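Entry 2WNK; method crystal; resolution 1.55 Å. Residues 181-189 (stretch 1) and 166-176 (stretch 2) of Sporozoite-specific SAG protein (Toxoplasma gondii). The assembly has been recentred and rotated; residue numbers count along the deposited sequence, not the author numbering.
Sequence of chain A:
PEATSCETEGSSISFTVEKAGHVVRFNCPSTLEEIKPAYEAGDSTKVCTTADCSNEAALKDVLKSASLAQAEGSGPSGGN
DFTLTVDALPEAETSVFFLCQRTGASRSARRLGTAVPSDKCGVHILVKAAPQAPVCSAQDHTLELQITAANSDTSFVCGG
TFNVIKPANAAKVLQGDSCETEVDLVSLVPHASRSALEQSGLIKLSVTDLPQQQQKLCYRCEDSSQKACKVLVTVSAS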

# COMPACT_ATOMS: atom_id res chain seq x y z
N THR A 181 -11.19 10.19 23.91
CA THR A 181 -11.26 9.22 25.01
C THR A 181 -11.13 7.78 24.49
O THR A 181 -11.94 7.34 23.68
CB THR A 181 -12.56 9.37 25.76
OG1 THR A 181 -12.63 10.71 26.28
CG2 THR A 181 -12.65 8.40 26.96
N GLU A 182 -10.07 7.10 24.94
CA GLU A 182 -9.82 5.71 24.54
C GLU A 182 -10.52 4.74 25.46
O GLU A 182 -10.44 4.82 26.70
CB GLU A 182 -8.32 5.41 24.48
CG GLU A 182 -7.97 4.01 23.99
CD GLU A 182 -6.47 3.82 23.80
OE1 GLU A 182 -5.80 4.77 23.31
OE2 GLU A 182 -5.99 2.71 24.10
N VAL A 183 -11.24 3.82 24.86
CA VAL A 183 -11.95 2.83 25.62
C VAL A 183 -11.85 1.47 24.92
O VAL A 183 -11.42 1.41 23.79
CB VAL A 183 -13.44 3.22 25.89
CG1 VAL A 183 -13.58 4.61 26.56
CG2 VAL A 183 -14.24 3.17 24.61
N ASP A 184 -12.18 0.38 25.62
CA ASP A 184 -12.24 -0.94 24.97
C ASP A 184 -13.39 -1.00 23.98
O ASP A 184 -14.53 -0.70 24.32
CB ASP A 184 -12.44 -2.02 26.04
CG ASP A 184 -11.24 -2.17 26.94
OD1 ASP A 184 -10.17 -2.54 26.43
OD2 ASP A 184 -11.37 -2.01 28.17
N LEU A 185 -13.08 -1.41 22.75
CA LEU A 185 -14.08 -1.61 21.72
C LEU A 185 -15.33 -2.33 22.25
O LEU A 185 -16.46 -1.85 22.08
CB LEU A 185 -13.48 -2.33 20.50
CG LEU A 185 -14.47 -2.70 19.39
CD1 LEU A 185 -15.23 -1.46 18.82
CD2 LEU A 185 -13.81 -3.51 18.27
N VAL A 186 -15.14 -3.46 22.92
CA VAL A 186 -16.25 -4.29 23.29
C VAL A 186 -17.01 -3.76 24.47
O VAL A 186 -18.11 -4.24 24.75
CB VAL A 186 -15.87 -5.77 23.56
CG1 VAL A 186 -15.35 -6.46 22.28
CG2 VAL A 186 -14.90 -5.90 24.71
N SER A 187 -16.47 -2.75 25.16
CA SER A 187 -17.31 -2.01 26.08
C SER A 187 -18.40 -1.21 25.39
O SER A 187 -19.42 -0.88 26.02
CB SER A 187 -16.50 -1.07 27.01
OG SER A 187 -16.12 0.08 26.27
N LEU A 188 -18.19 -0.77 24.16
CA LEU A 188 -19.28 -0.05 23.49
C LEU A 188 -20.14 -0.98 22.62
O LEU A 188 -21.38 -0.82 22.53
CB LEU A 188 -18.67 1.01 22.61
CG LEU A 188 -17.69 1.97 23.32
CD1 LEU A 188 -17.25 2.98 22.29
CD2 LEU A 188 -18.45 2.70 24.35
N VAL A 189 -19.49 -1.96 22.00
CA VAL A 189 -20.19 -2.90 21.13
C VAL A 189 -19.66 -4.27 21.41
O VAL A 189 -18.66 -4.69 20.86
CB VAL A 189 -20.06 -2.55 19.64
CG1 VAL A 189 -20.96 -3.47 18.78
CG2 VAL A 189 -20.45 -1.08 19.33
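Stretch 2 (166-176) KPANAAKVLQG

Stretch 2 reaches stretch 1 through a cis peptide bond before Pro 167 and a type I turn from Asn 169 to Lys 172, then extends as strand 172-174. This strand runs antiparallel to strand 182-184, their directions 137° apart and their axes 4.4 Å apart at closest approach.

The backbones pair in a regular ladder. Val 173 and Val 183 form the hydrogen-bonded pair, with Val 173 N to Val 183 O and Val 183 N to Val 173 O both 2.8 Å. Beyond it, Gln 175 N donates to Thr 181 O (2.9 Å) and Leu 185 N to Ala 171 O (2.7 Å). Glu 182 faces Leu 174, and Asp 184 faces Lys 172, as non-hydrogen-bonded pairs with CA atoms 4.4 Å apart.

Water extends the ladder at both ends: one bridges Ala 171 O and Val 186 N, another Gln 175 O and Thr 181 N.

The buried Val 173 suits an apolar cluster: its CG1 lies 3.9 Å from both Val 183 CG2 and Leu 188 CD1, and its CB 4.3 Å from Leu 185 CD1. Branched at CB, valine also favours the extended backbone.

Charge pairs nearer the surface, where the long, flexible Lys 172 brings NZ within 3.2 Å of Asp 184 OD1 in a salt bridge.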

# COMPACT_ATOMS: atom_id res chain seq x y z
N LYS A 166 -4.63 5.10 15.30
CA LYS A 166 -5.02 5.16 16.67
C LYS A 166 -6.47 4.90 16.98
O LYS A 166 -7.32 5.37 16.24
CB LYS A 166 -4.76 6.62 17.09
CG LYS A 166 -3.32 7.17 16.84
CD LYS A 166 -2.28 6.27 17.50
CE LYS A 166 -0.97 7.03 17.43
NZ LYS A 166 0.06 6.47 18.32
N PRO A 167 -6.75 4.16 18.07
CA PRO A 167 -5.75 3.49 18.89
C PRO A 167 -4.94 2.42 18.18
O PRO A 167 -5.45 1.75 17.30
CB PRO A 167 -6.59 2.78 19.95
CG PRO A 167 -7.83 3.63 20.08
CD PRO A 167 -8.11 3.94 18.60
N ALA A 168 -3.68 2.24 18.60
CA ALA A 168 -2.83 1.26 17.94
C ALA A 168 -3.27 -0.15 18.30
O ALA A 168 -3.15 -1.05 17.48
CB ALA A 168 -1.34 1.47 18.32
N ASN A 169 -3.78 -0.33 19.52
CA ASN A 169 -4.27 -1.64 19.96
C ASN A 169 -5.67 -1.84 19.36
O ASN A 169 -6.55 -1.05 19.63
CB ASN A 169 -4.41 -1.60 21.46
CG ASN A 169 -4.64 -2.97 22.08
OD1 ASN A 169 -5.39 -3.82 21.56
ND2 ASN A 169 -3.96 -3.21 23.22
N ALA A 170 -5.85 -2.96 18.66
CA ALA A 170 -7.13 -3.26 18.02
C ALA A 170 -8.30 -3.51 18.95
O ALA A 170 -9.47 -3.41 18.53
CB ALA A 170 -6.94 -4.44 17.06
N ALA A 171 -8.01 -3.77 20.22
CA ALA A 171 -9.02 -3.90 21.29
C ALA A 171 -9.56 -2.55 21.75
O ALA A 171 -10.59 -2.48 22.44
CB ALA A 171 -8.44 -4.64 22.48
N LYS A 172 -8.90 -1.47 21.37
CA LYS A 172 -9.24 -0.15 21.86
C LYS A 172 -9.84 0.71 20.73
O LYS A 172 -9.57 0.52 19.54
CB LYS A 172 -7.99 0.53 22.43
CG LYS A 172 -7.35 -0.23 23.60
CD LYS A 172 -8.22 -0.26 24.86
CE LYS A 172 -7.30 -0.37 26.06
NZ LYS A 172 -7.99 -0.44 27.38
N VAL A 173 -10.68 1.66 21.13
CA VAL A 173 -11.35 2.54 20.18
C VAL A 173 -11.49 3.92 20.82
O VAL A 173 -11.37 4.03 22.03
CB VAL A 173 -12.74 1.96 19.81
CG1 VAL A 173 -13.76 2.05 20.92
CG2 VAL A 173 -13.24 2.66 18.55
N LEU A 174 -11.75 4.98 20.08
CA LEU A 174 -11.94 6.27 20.68
C LEU A 174 -13.44 6.62 20.61
O LEU A 174 -14.16 6.10 19.73
CB LEU A 174 -11.17 7.30 19.86
CG LEU A 174 -9.68 7.03 20.02
CD1 LEU A 174 -9.09 7.70 18.79
CD2 LEU A 174 -9.10 7.55 21.38
N GLN A 175 -13.92 7.42 21.56
CA GLN A 175 -15.36 7.84 21.57
C GLN A 175 -15.50 8.94 20.53
O GLN A 175 -14.68 9.85 20.49
CB GLN A 175 -15.84 8.14 22.98
CG GLN A 175 -15.96 6.85 23.75
CD GLN A 175 -16.35 7.05 25.17
OE1 GLN A 175 -16.39 8.17 25.66
NE2 GLN A 175 -16.62 5.95 25.87
N GLY A 176 -16.57 8.94 19.73
CA GLY A 176 -17.09 10.18 19.11
C GLY A 176 -17.67 11.25 19.97
O GLY A 176 -18.05 10.95 21.04
O HOH W 1 -12.30 -4.68 22.94
O HOH W 2 -13.65 10.91 22.67